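Local coordinates for alpha-toxin (Clostridium novyi, PDB 2VK9), which is a large clostridial toxin, whose fragment here combines an N-terminal helical domain with a domain of the GT-A fold, at residues Glu20-Ile26 with Leu55-Tyr59; Met178-Tyr182 with Tyr426-Ile430; Met305-Trp310 with Tyr332-Val336. All coordinates share one frame; numbering follows the deposited sequence.

Interaction 1 (Glu20-Ile26 with Leu55-Tyr59); sequences EPEYNLI and LVDNY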
loop_
_atom_site.group_PDB
_atom_site.type_symbol
_atom_site.label_atom_id
_atom_site.label_comp_id
_atom_site.label_asym_id
_atom_site.label_seq_id
_atom_site.Cartn_x
_atom_site.Cartn_y
_atom_site.Cartn_z
ATOM N N GLU A 20 -42.443 -9.426 -13.324
ATOM C CA GLU A 20 -42.503 -8.196 -12.555
ATOM C C GLU A 20 -41.937 -7.033 -13.391
ATOM O O GLU A 20 -41.103 -7.255 -14.278
ATOM C CB GLU A 20 -41.749 -8.345 -11.236
ATOM C CG GLU A 20 -42.160 -9.548 -10.376
ATOM C CD GLU A 20 -41.291 -10.797 -10.609
ATOM O OE1 GLU A 20 -40.967 -11.492 -9.617
ATOM O OE2 GLU A 20 -40.922 -11.086 -11.773
ATOM N N PRO A 21 -42.425 -5.796 -13.153
ATOM C CA PRO A 21 -41.840 -4.640 -13.838
ATOM C C PRO A 21 -40.315 -4.539 -13.710
ATOM O O PRO A 21 -39.643 -4.302 -14.716
ATOM C CB PRO A 21 -42.538 -3.435 -13.190
ATOM C CG PRO A 21 -43.306 -3.965 -12.051
ATOM C CD PRO A 21 -43.567 -5.401 -12.310
ATOM N N GLU A 22 -39.769 -4.739 -12.511
ATOM C CA GLU A 22 -38.305 -4.695 -12.329
ATOM C C GLU A 22 -37.531 -5.866 -12.964
ATOM O O GLU A 22 -36.320 -5.774 -13.166
ATOM C CB GLU A 22 -37.893 -4.466 -10.861
ATOM C CG GLU A 22 -38.783 -5.095 -9.815
ATOM C CD GLU A 22 -40.070 -4.313 -9.564
ATOM O OE1 GLU A 22 -40.018 -3.085 -9.332
ATOM O OE2 GLU A 22 -41.147 -4.942 -9.586
ATOM N N TYR A 23 -38.237 -6.952 -13.280
ATOM C CA TYR A 23 -37.685 -8.047 -14.077
ATOM C C TYR A 23 -37.631 -7.630 -15.537
ATOM O O TYR A 23 -36.626 -7.854 -16.206
ATOM C CB TYR A 23 -38.520 -9.322 -13.894
ATOM C CG TYR A 23 -38.093 -10.549 -14.703
ATOM C CD1 TYR A 23 -36.745 -10.842 -14.938
ATOM C CD2 TYR A 23 -39.052 -11.439 -15.204
ATOM C CE1 TYR A 23 -36.372 -11.969 -15.666
ATOM C CE2 TYR A 23 -38.684 -12.568 -15.928
ATOM C CZ TYR A 23 -37.344 -12.827 -16.149
ATOM O OH TYR A 23 -36.979 -13.943 -16.859
ATOM N N ASN A 24 -38.705 -7.014 -16.029
ATOM C CA ASN A 24 -38.701 -6.458 -17.390
ATOM C C ASN A 24 -37.598 -5.412 -17.622
ATOM O O ASN A 24 -37.003 -5.359 -18.710
ATOM C CB ASN A 24 -40.070 -5.878 -17.757
ATOM C CG ASN A 24 -41.106 -6.949 -18.058
ATOM O OD1 ASN A 24 -40.821 -7.976 -18.699
ATOM N ND2 ASN A 24 -42.326 -6.707 -17.609
ATOM N N LEU A 25 -37.334 -4.589 -16.601
ATOM C CA LEU A 25 -36.247 -3.613 -16.656
ATOM C C LEU A 25 -34.906 -4.269 -17.010
ATOM O O LEU A 25 -34.192 -3.774 -17.886
ATOM C CB LEU A 25 -36.133 -2.819 -15.348
ATOM C CG LEU A 25 -37.166 -1.718 -15.081
ATOM C CD1 LEU A 25 -36.758 -0.891 -13.875
ATOM C CD2 LEU A 25 -37.366 -0.821 -16.280
ATOM N N ILE A 26 -34.593 -5.379 -16.335
ATOM C CA ILE A 26 -33.402 -6.180 -16.612
ATOM C C ILE A 26 -33.452 -6.685 -18.038
ATOM O O ILE A 26 -32.467 -6.592 -18.764
ATOM C CB ILE A 26 -33.314 -7.409 -15.686
ATOM C CG1 ILE A 26 -33.105 -6.983 -14.238
ATOM C CG2 ILE A 26 -32.212 -8.366 -16.140
ATOM C CD1 ILE A 26 -33.571 -8.019 -13.241
ATOM N N LEU A 55 -29.729 -3.390 -11.582
ATOM C CA LEU A 55 -31.073 -3.901 -11.839
ATOM C C LEU A 55 -31.290 -5.288 -11.220
ATOM O O LEU A 55 -32.336 -5.546 -10.628
ATOM C CB LEU A 55 -31.403 -3.877 -13.338
ATOM C CG LEU A 55 -31.423 -2.506 -14.040
ATOM C CD1 LEU A 55 -31.700 -2.672 -15.506
ATOM C CD2 LEU A 55 -32.416 -1.518 -13.437
ATOM N N VAL A 56 -30.292 -6.158 -11.328
ATOM C CA VAL A 56 -30.335 -7.452 -10.663
ATOM C C VAL A 56 -30.471 -7.277 -9.146
ATOM O O VAL A 56 -31.323 -7.922 -8.518
ATOM C CB VAL A 56 -29.099 -8.303 -11.010
ATOM C CG1 VAL A 56 -28.997 -9.528 -10.100
ATOM C CG2 VAL A 56 -29.156 -8.728 -12.467
ATOM N N ASP A 57 -29.646 -6.399 -8.568
ATOM C CA ASP A 57 -29.706 -6.105 -7.135
ATOM C C ASP A 57 -31.102 -5.655 -6.731
ATOM O O ASP A 57 -31.676 -6.212 -5.798
ATOM C CB ASP A 57 -28.680 -5.033 -6.745
ATOM C CG ASP A 57 -27.384 -5.617 -6.187
ATOM O OD1 ASP A 57 -27.447 -6.614 -5.433
ATOM O OD2 ASP A 57 -26.294 -5.067 -6.493
ATOM N N ASN A 58 -31.640 -4.661 -7.441
ATOM C CA ASN A 58 -32.987 -4.147 -7.189
ATOM C C ASN A 58 -34.053 -5.244 -7.171
ATOM O O ASN A 58 -34.923 -5.265 -6.282
ATOM C CB ASN A 58 -33.384 -3.083 -8.220
ATOM C CG ASN A 58 -32.631 -1.771 -8.046
ATOM O OD1 ASN A 58 -31.885 -1.573 -7.082
ATOM N ND2 ASN A 58 -32.828 -0.864 -8.993
ATOM N N TYR A 59 -33.984 -6.147 -8.152
ATOM C CA TYR A 59 -34.911 -7.264 -8.208
ATOM C C TYR A 59 -34.759 -8.143 -6.976
ATOM O O TYR A 59 -35.730 -8.388 -6.267
ATOM C CB TYR A 59 -34.733 -8.103 -9.477
ATOM C CG TYR A 59 -35.724 -9.246 -9.526
ATOM C CD1 TYR A 59 -36.949 -9.101 -10.173
ATOM C CD2 TYR A 59 -35.455 -10.460 -8.882
ATOM C CE1 TYR A 59 -37.859 -10.135 -10.202
ATOM C CE2 TYR A 59 -36.360 -11.491 -8.904
ATOM C CZ TYR A 59 -37.561 -11.325 -9.563
ATOM O OH TYR A 59 -38.474 -12.351 -9.584
HETATM O O HOH W 1 -34.599 -3.776 -11.741
#
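The Tyr59 ring meets the Glu20 carboxylate at its hydroxyl edge, where both carboxylate oxygens lie close to OH and CE1 and the two flat groups stand nearly perpendicular, their planes 87° apart. The carbonyl carbon of Glu22 lies near the ring plane as well, at the edge by Tyr59 CD1, while Tyr23 CB and Ile26 CD1 approach the ring obliquely. These contacts belong to a helical hairpin of the N-terminal helical domain: helices 21-35 and 42-62 run antiparallel here, their local axes 9.2 Å apart. Tyr59 carries its ring across the gap with CG anti to the backbone N (chi1 -179°), reaching the N-cap residue of the opposing helix. Its OH donates to Glu20 OE1 at 2.6 Å, arriving from above the carboxylate plane and not within it. Tyr59 OH is also bonded to Ser66 OG, and Glu20 OE2 forms a salt bridge with Arg68, so the pair sits in a polar network that would probably favour a charged carboxylate. Leu72 of helix 69-90 packs on Tyr59 as well, bringing in a third helix.

Further along helix 21-35, toward Ile26, the contact turns apolar. The side chains of Ile26 and Leu55 run antiparallel alongside one another, with Ile26 CG1 against Leu55 CB at 3.7 Å. Ile26 CD1 crosses toward Tyr59 CB, 3.9 Å away, and Leu55 CD1 rests by Leu25 O. Between the two helices a water molecule donates to Glu22 O at 3.0 Å and to Leu55 O at 3.1 Å, tying one backbone carbonyl of each helix together.

Interaction 2 (Met178-Tyr182 with Tyr426-Ile430); sequences MKLIY and YDSYI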
loop_
_atom_site.group_PDB
_atom_site.type_symbol
_atom_site.label_atom_id
_atom_site.label_comp_id
_atom_site.label_asym_id
_atom_site.label_seq_id
_atom_site.Cartn_x
_atom_site.Cartn_y
_atom_site.Cartn_z
ATOM N N MET A 178 2.746 4.242 26.038
ATOM C CA MET A 178 1.761 4.782 25.106
ATOM C C MET A 178 0.981 5.953 25.691
ATOM O O MET A 178 0.659 6.906 24.975
ATOM C CB MET A 178 0.796 3.691 24.639
ATOM C CG MET A 178 -0.253 4.156 23.614
ATOM S SD MET A 178 0.396 4.626 21.988
ATOM C CE MET A 178 1.411 3.187 21.651
ATOM N N LYS A 179 0.676 5.877 26.984
ATOM C CA LYS A 179 -0.042 6.954 27.670
ATOM C C LYS A 179 0.741 8.250 27.531
ATOM O O LYS A 179 0.160 9.323 27.383
ATOM C CB LYS A 179 -0.243 6.633 29.159
ATOM C CG LYS A 179 -1.182 5.464 29.464
ATOM C CD LYS A 179 -1.463 5.378 30.971
ATOM C CE LYS A 179 -2.001 4.001 31.405
ATOM N NZ LYS A 179 -1.854 3.790 32.885
ATOM N N LEU A 180 2.064 8.128 27.570
ATOM C CA LEU A 180 2.963 9.267 27.488
ATOM C C LEU A 180 3.203 9.700 26.035
ATOM O O LEU A 180 3.210 10.904 25.734
ATOM C CB LEU A 180 4.283 8.937 28.187
ATOM C CG LEU A 180 5.253 10.085 28.475
ATOM C CD1 LEU A 180 4.665 11.054 29.492
ATOM C CD2 LEU A 180 6.599 9.550 28.945
ATOM N N ILE A 181 3.406 8.723 25.147
ATOM C CA ILE A 181 3.492 8.976 23.701
ATOM C C ILE A 181 2.255 9.723 23.203
ATOM O O ILE A 181 2.373 10.648 22.406
ATOM C CB ILE A 181 3.713 7.678 22.889
ATOM C CG1 ILE A 181 5.142 7.171 23.097
ATOM C CG2 ILE A 181 3.458 7.915 21.404
ATOM C CD1 ILE A 181 5.421 5.798 22.505
ATOM N N TYR A 182 1.079 9.336 23.690
ATOM C CA TYR A 182 -0.148 10.064 23.387
ATOM C C TYR A 182 -0.003 11.539 23.733
ATOM O O TYR A 182 -0.317 12.391 22.914
ATOM C CB TYR A 182 -1.353 9.454 24.120
ATOM C CG TYR A 182 -2.660 10.194 23.917
ATOM C CD1 TYR A 182 -3.444 9.962 22.793
ATOM C CD2 TYR A 182 -3.114 11.122 24.850
ATOM C CE1 TYR A 182 -4.651 10.636 22.603
ATOM C CE2 TYR A 182 -4.318 11.806 24.665
ATOM C CZ TYR A 182 -5.080 11.554 23.540
ATOM O OH TYR A 182 -6.269 12.216 23.344
ATOM N N TYR A 426 -4.765 9.403 27.530
ATOM C CA TYR A 426 -4.990 8.278 26.617
ATOM C C TYR A 426 -6.106 7.338 27.063
ATOM O O TYR A 426 -6.851 6.823 26.227
ATOM C CB TYR A 426 -3.698 7.489 26.411
ATOM C CG TYR A 426 -3.771 6.442 25.321
ATOM C CD1 TYR A 426 -4.160 6.779 24.022
ATOM C CD2 TYR A 426 -3.428 5.117 25.580
ATOM C CE1 TYR A 426 -4.213 5.819 23.013
ATOM C CE2 TYR A 426 -3.481 4.148 24.580
ATOM C CZ TYR A 426 -3.870 4.507 23.301
ATOM O OH TYR A 426 -3.918 3.553 22.317
ATOM N N ASP A 427 -6.199 7.107 28.374
ATOM C CA ASP A 427 -7.269 6.310 28.964
ATOM C C ASP A 427 -8.601 6.893 28.538
ATOM O O ASP A 427 -9.465 6.188 28.017
ATOM C CB ASP A 427 -7.184 6.342 30.497
ATOM C CG ASP A 427 -6.102 5.423 31.063
ATOM O OD1 ASP A 427 -5.712 4.432 30.398
ATOM O OD2 ASP A 427 -5.653 5.693 32.202
ATOM N N SER A 428 -8.747 8.194 28.763
ATOM C CA SER A 428 -9.956 8.928 28.423
ATOM C C SER A 428 -10.188 8.907 26.912
ATOM O O SER A 428 -11.338 8.884 26.452
ATOM C CB SER A 428 -9.852 10.366 28.951
ATOM O OG SER A 428 -10.935 11.178 28.522
ATOM N N TYR A 429 -9.087 8.898 26.154
ATOM C CA TYR A 429 -9.133 8.834 24.694
ATOM C C TYR A 429 -9.776 7.538 24.203
ATOM O O TYR A 429 -10.753 7.589 23.463
ATOM C CB TYR A 429 -7.739 9.042 24.072
ATOM C CG TYR A 429 -7.686 8.764 22.579
ATOM C CD1 TYR A 429 -8.123 9.716 21.650
ATOM C CD2 TYR A 429 -7.219 7.542 22.095
ATOM C CE1 TYR A 429 -8.090 9.459 20.280
ATOM C CE2 TYR A 429 -7.187 7.273 20.731
ATOM C CZ TYR A 429 -7.621 8.234 19.829
ATOM O OH TYR A 429 -7.579 7.962 18.477
ATOM N N ILE A 430 -9.243 6.391 24.631
ATOM C CA ILE A 430 -9.717 5.080 24.155
ATOM C C ILE A 430 -11.069 4.658 24.725
ATOM O O ILE A 430 -11.666 3.698 24.245
ATOM C CB ILE A 430 -8.688 3.941 24.391
ATOM C CG1 ILE A 430 -8.527 3.651 25.890
ATOM C CG2 ILE A 430 -7.359 4.261 23.702
ATOM C CD1 ILE A 430 -7.680 2.408 26.213
#
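Tyr182, Tyr426 and Tyr429 form an aromatic cluster where helix 173-195 meets the first turn of helix 426-440, two helices of the glycosyltransferase-family domain whose local axes lie at 88°. The ring-to-ring contacts are inclined. Tyr182 and Tyr426 have centroids 5.4 Å apart and planes at 44°, their CD1 atoms facing each other. Tyr182 and Tyr429 show a similar tilt at a centroid separation of 5.1 Å, and here Tyr182 CE1 lies over one face of the Tyr429 ring. Tyr182 can serve both partners because its CG is anti to the backbone N (chi1 177°), which sends the ring outward past Tyr426 to the CB and CG of Tyr429.

A CH-pi contact adds to the aromatic pairs: Tyr426 CA stands over a face of Tyr182, 4.0 Å from the ring centroid. On Tyr426 a Met-aromatic contact forms, with Met178 SD 4.9 Å from the ring centroid in an oblique approach. The bent Met178 chain also lays CG beside CE2 and CZ of the same ring, while Ile430 CG2, from Tyr426's own helix, lies over one of its faces.

Charge enters at the border. The extended chain of Lys179 crosses toward Asp427 and leaves NZ 4.3 Å from OD2, beyond salt-bridge range. Asp176, about one turn earlier, is a second, weak ion-pair partner of NZ. Lys179 CA meanwhile packs against Tyr426 CB.

The polar end of Tyr182 is satisfied from outside the two segments, its OH being bonded to Cys423 O just ahead of helix 426-440. With that hydroxyl satisfied elsewhere and the charged pair apart, the crossing rests chiefly on aromatic, sulfur and aliphatic surfaces, the Lys179-Asp427 pair probably contributing a modest long-range attraction.

Interaction 3 (Met305-Trp310 with Tyr332-Val336); sequences MDSNYW and YMEQV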
loop_
_atom_site.group_PDB
_atom_site.type_symbol
_atom_site.label_atom_id
_atom_site.label_comp_id
_atom_site.label_asym_id
_atom_site.label_seq_id
_atom_site.Cartn_x
_atom_site.Cartn_y
_atom_site.Cartn_z
ATOM N N MET A 305 17.497 -25.224 0.604
ATOM C CA MET A 305 17.248 -23.825 0.190
ATOM C C MET A 305 15.814 -23.335 0.318
ATOM O O MET A 305 14.873 -24.075 0.032
ATOM C CB MET A 305 17.656 -23.633 -1.274
ATOM C CG MET A 305 19.088 -23.226 -1.507
ATOM S SD MET A 305 19.436 -21.605 -0.821
ATOM C CE MET A 305 20.454 -20.921 -2.117
ATOM N N ASP A 306 15.660 -22.079 0.735
ATOM C CA ASP A 306 14.385 -21.375 0.628
ATOM C C ASP A 306 14.324 -20.720 -0.757
ATOM O O ASP A 306 15.225 -19.954 -1.123
ATOM C CB ASP A 306 14.258 -20.332 1.749
ATOM C CG ASP A 306 12.964 -19.516 1.674
ATOM O OD1 ASP A 306 12.049 -19.859 0.887
ATOM O OD2 ASP A 306 12.859 -18.516 2.421
ATOM N N SER A 307 13.271 -21.034 -1.519
ATOM C CA SER A 307 13.100 -20.551 -2.907
ATOM C C SER A 307 13.449 -19.074 -3.084
ATOM O O SER A 307 14.111 -18.697 -4.059
ATOM C CB SER A 307 11.671 -20.792 -3.400
ATOM O OG SER A 307 11.328 -22.160 -3.330
ATOM N N ASN A 308 12.991 -18.253 -2.140
ATOM C CA ASN A 308 13.301 -16.834 -2.122
ATOM C C ASN A 308 14.804 -16.578 -2.065
ATOM O O ASN A 308 15.337 -15.851 -2.908
ATOM C CB ASN A 308 12.600 -16.142 -0.954
ATOM C CG ASN A 308 11.084 -16.215 -1.047
ATOM O OD1 ASN A 308 10.507 -16.182 -2.134
ATOM N ND2 ASN A 308 10.431 -16.308 0.105
ATOM N N TYR A 309 15.487 -17.193 -1.098
ATOM C CA TYR A 309 16.933 -17.001 -0.927
ATOM C C TYR A 309 17.740 -17.525 -2.110
ATOM O O TYR A 309 18.783 -16.976 -2.444
ATOM C CB TYR A 309 17.431 -17.623 0.382
ATOM C CG TYR A 309 16.781 -17.073 1.636
ATOM C CD1 TYR A 309 16.333 -15.750 1.698
ATOM C CD2 TYR A 309 16.633 -17.867 2.774
ATOM C CE1 TYR A 309 15.733 -15.242 2.846
ATOM C CE2 TYR A 309 16.037 -17.367 3.935
ATOM C CZ TYR A 309 15.594 -16.054 3.958
ATOM O OH TYR A 309 15.008 -15.547 5.089
ATOM N N TRP A 310 17.246 -18.582 -2.744
ATOM C CA TRP A 310 17.845 -19.106 -3.972
ATOM C C TRP A 310 17.835 -18.034 -5.072
ATOM O O TRP A 310 18.867 -17.756 -5.696
ATOM C CB TRP A 310 17.122 -20.404 -4.399
ATOM C CG TRP A 310 17.428 -20.901 -5.783
ATOM C CD1 TRP A 310 16.552 -20.991 -6.827
ATOM C CD2 TRP A 310 18.692 -21.378 -6.279
ATOM N NE1 TRP A 310 17.189 -21.490 -7.945
ATOM C CE2 TRP A 310 18.502 -21.730 -7.637
ATOM C CE3 TRP A 310 19.962 -21.536 -5.711
ATOM C CZ2 TRP A 310 19.533 -22.229 -8.433
ATOM C CZ3 TRP A 310 20.989 -22.033 -6.505
ATOM C CH2 TRP A 310 20.764 -22.377 -7.854
ATOM N N TYR A 332 23.364 -14.324 0.354
ATOM C CA TYR A 332 22.507 -15.494 0.245
ATOM C C TYR A 332 23.137 -16.595 -0.596
ATOM O O TYR A 332 22.535 -17.650 -0.795
ATOM C CB TYR A 332 21.111 -15.104 -0.264
ATOM C CG TYR A 332 20.379 -14.180 0.689
ATOM C CD1 TYR A 332 20.384 -12.800 0.496
ATOM C CD2 TYR A 332 19.705 -14.684 1.799
ATOM C CE1 TYR A 332 19.732 -11.957 1.376
ATOM C CE2 TYR A 332 19.046 -13.840 2.682
ATOM C CZ TYR A 332 19.066 -12.486 2.462
ATOM O OH TYR A 332 18.415 -11.651 3.328
ATOM N N MET A 333 24.354 -16.351 -1.073
ATOM C CA MET A 333 25.115 -17.378 -1.777
ATOM C C MET A 333 26.107 -18.094 -0.845
ATOM O O MET A 333 26.827 -19.005 -1.279
ATOM C CB MET A 333 25.836 -16.786 -2.984
ATOM C CG MET A 333 26.426 -17.818 -3.921
ATOM S SD MET A 333 25.574 -17.965 -5.499
ATOM C CE MET A 333 24.100 -18.865 -5.085
ATOM N N GLU A 334 26.150 -17.679 0.424
ATOM C CA GLU A 334 26.899 -18.413 1.451
ATOM C C GLU A 334 26.349 -19.825 1.585
ATOM O O GLU A 334 27.113 -20.787 1.577
ATOM C CB GLU A 334 26.812 -17.723 2.811
ATOM C CG GLU A 334 28.051 -16.947 3.245
ATOM C CD GLU A 334 27.814 -16.185 4.553
ATOM O OE1 GLU A 334 27.464 -16.826 5.574
ATOM O OE2 GLU A 334 27.962 -14.939 4.560
ATOM N N GLN A 335 25.020 -19.927 1.691
ATOM C CA GLN A 335 24.303 -21.201 1.827
ATOM C C GLN A 335 24.556 -22.184 0.689
ATOM O O GLN A 335 24.524 -23.393 0.900
ATOM C CB GLN A 335 22.803 -20.957 1.903
ATOM C CG GLN A 335 22.309 -20.312 3.181
ATOM C CD GLN A 335 20.799 -20.136 3.165
ATOM O OE1 GLN A 335 20.075 -20.934 2.555
ATOM N NE2 GLN A 335 20.315 -19.088 3.830
ATOM N N VAL A 336 24.778 -21.664 -0.514
ATOM C CA VAL A 336 25.053 -22.505 -1.679
ATOM C C VAL A 336 26.484 -23.041 -1.654
ATOM O O VAL A 336 27.423 -22.277 -1.434
ATOM C CB VAL A 336 24.786 -21.738 -2.997
ATOM C CG1 VAL A 336 25.518 -22.368 -4.177
ATOM C CG2 VAL A 336 23.304 -21.687 -3.273
#
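Tyr309 and Tyr332 lie with their ring planes nearly parallel, 18° apart, but displaced so far along their planes that little of one ring faces the other. They join the start of helix 307-321 to the connection that leads from it into helix 338-349, within a domain of the GT-A fold. The centroids are 4.9 Å apart, and the touching is done by one side of each ring: Tyr309 CD1 meets Tyr332 CE2 at 3.5 Å. Phe521 packs edge-to-face with both tyrosines, and the backbone N of Tyr332 is bonded to Glu316 further along the helix.

Gln335 approaches Tyr309 with its flat amide almost perpendicular to the ring, the planes 88° apart. Its chain is extended beyond CG, and this reach brings NE2 to 4.0 Å from Tyr309 CD2, an oblique approach. The other end of the amide is turned to Met305, where OE1 lies 3.5 Å from SD. Tyr309 thus meets Tyr332 with CD1 and the Gln335 amide with CD2. Within its own segment, Asp306, the N-cap residue of helix 307-321, places OD2 over a face of the Tyr309 ring, near the rim.

Trp310 leaves the backbone pointing away from the loop, yet its indole swings back to meet Val336. CG is anti to the backbone N (chi1 168°), and the six-membered part of the indole comes forward edge first. Ile340 and Ile344 of helix 338-349 pack on the same side chain. The methyl group Val336 CG2 sits at the indole edge, in the ring plane, 4.0 Å from Trp310 CZ3.

In the fold
The three contacts are separate sites that share no atoms. Interaction 1 lies in the N-terminal helical domain and closes, along the chain, before the others begin; its centre is about 52 Å from that of interaction 2 and about 58 Å from that of interaction 3. Interactions 2 and 3 both lie in the glycosyltransferase-family domain, with interaction 3 nested inside the long loop that interaction 2 closes. Even so, their nearest atoms are about 28 Å apart. All three join helices or a helix and a loop, and none uses the central mixed sheet. The nearest atoms of interactions 1 and 2 are about 34 Å apart and those of 1 and 3 about 39 Å, so none touches another.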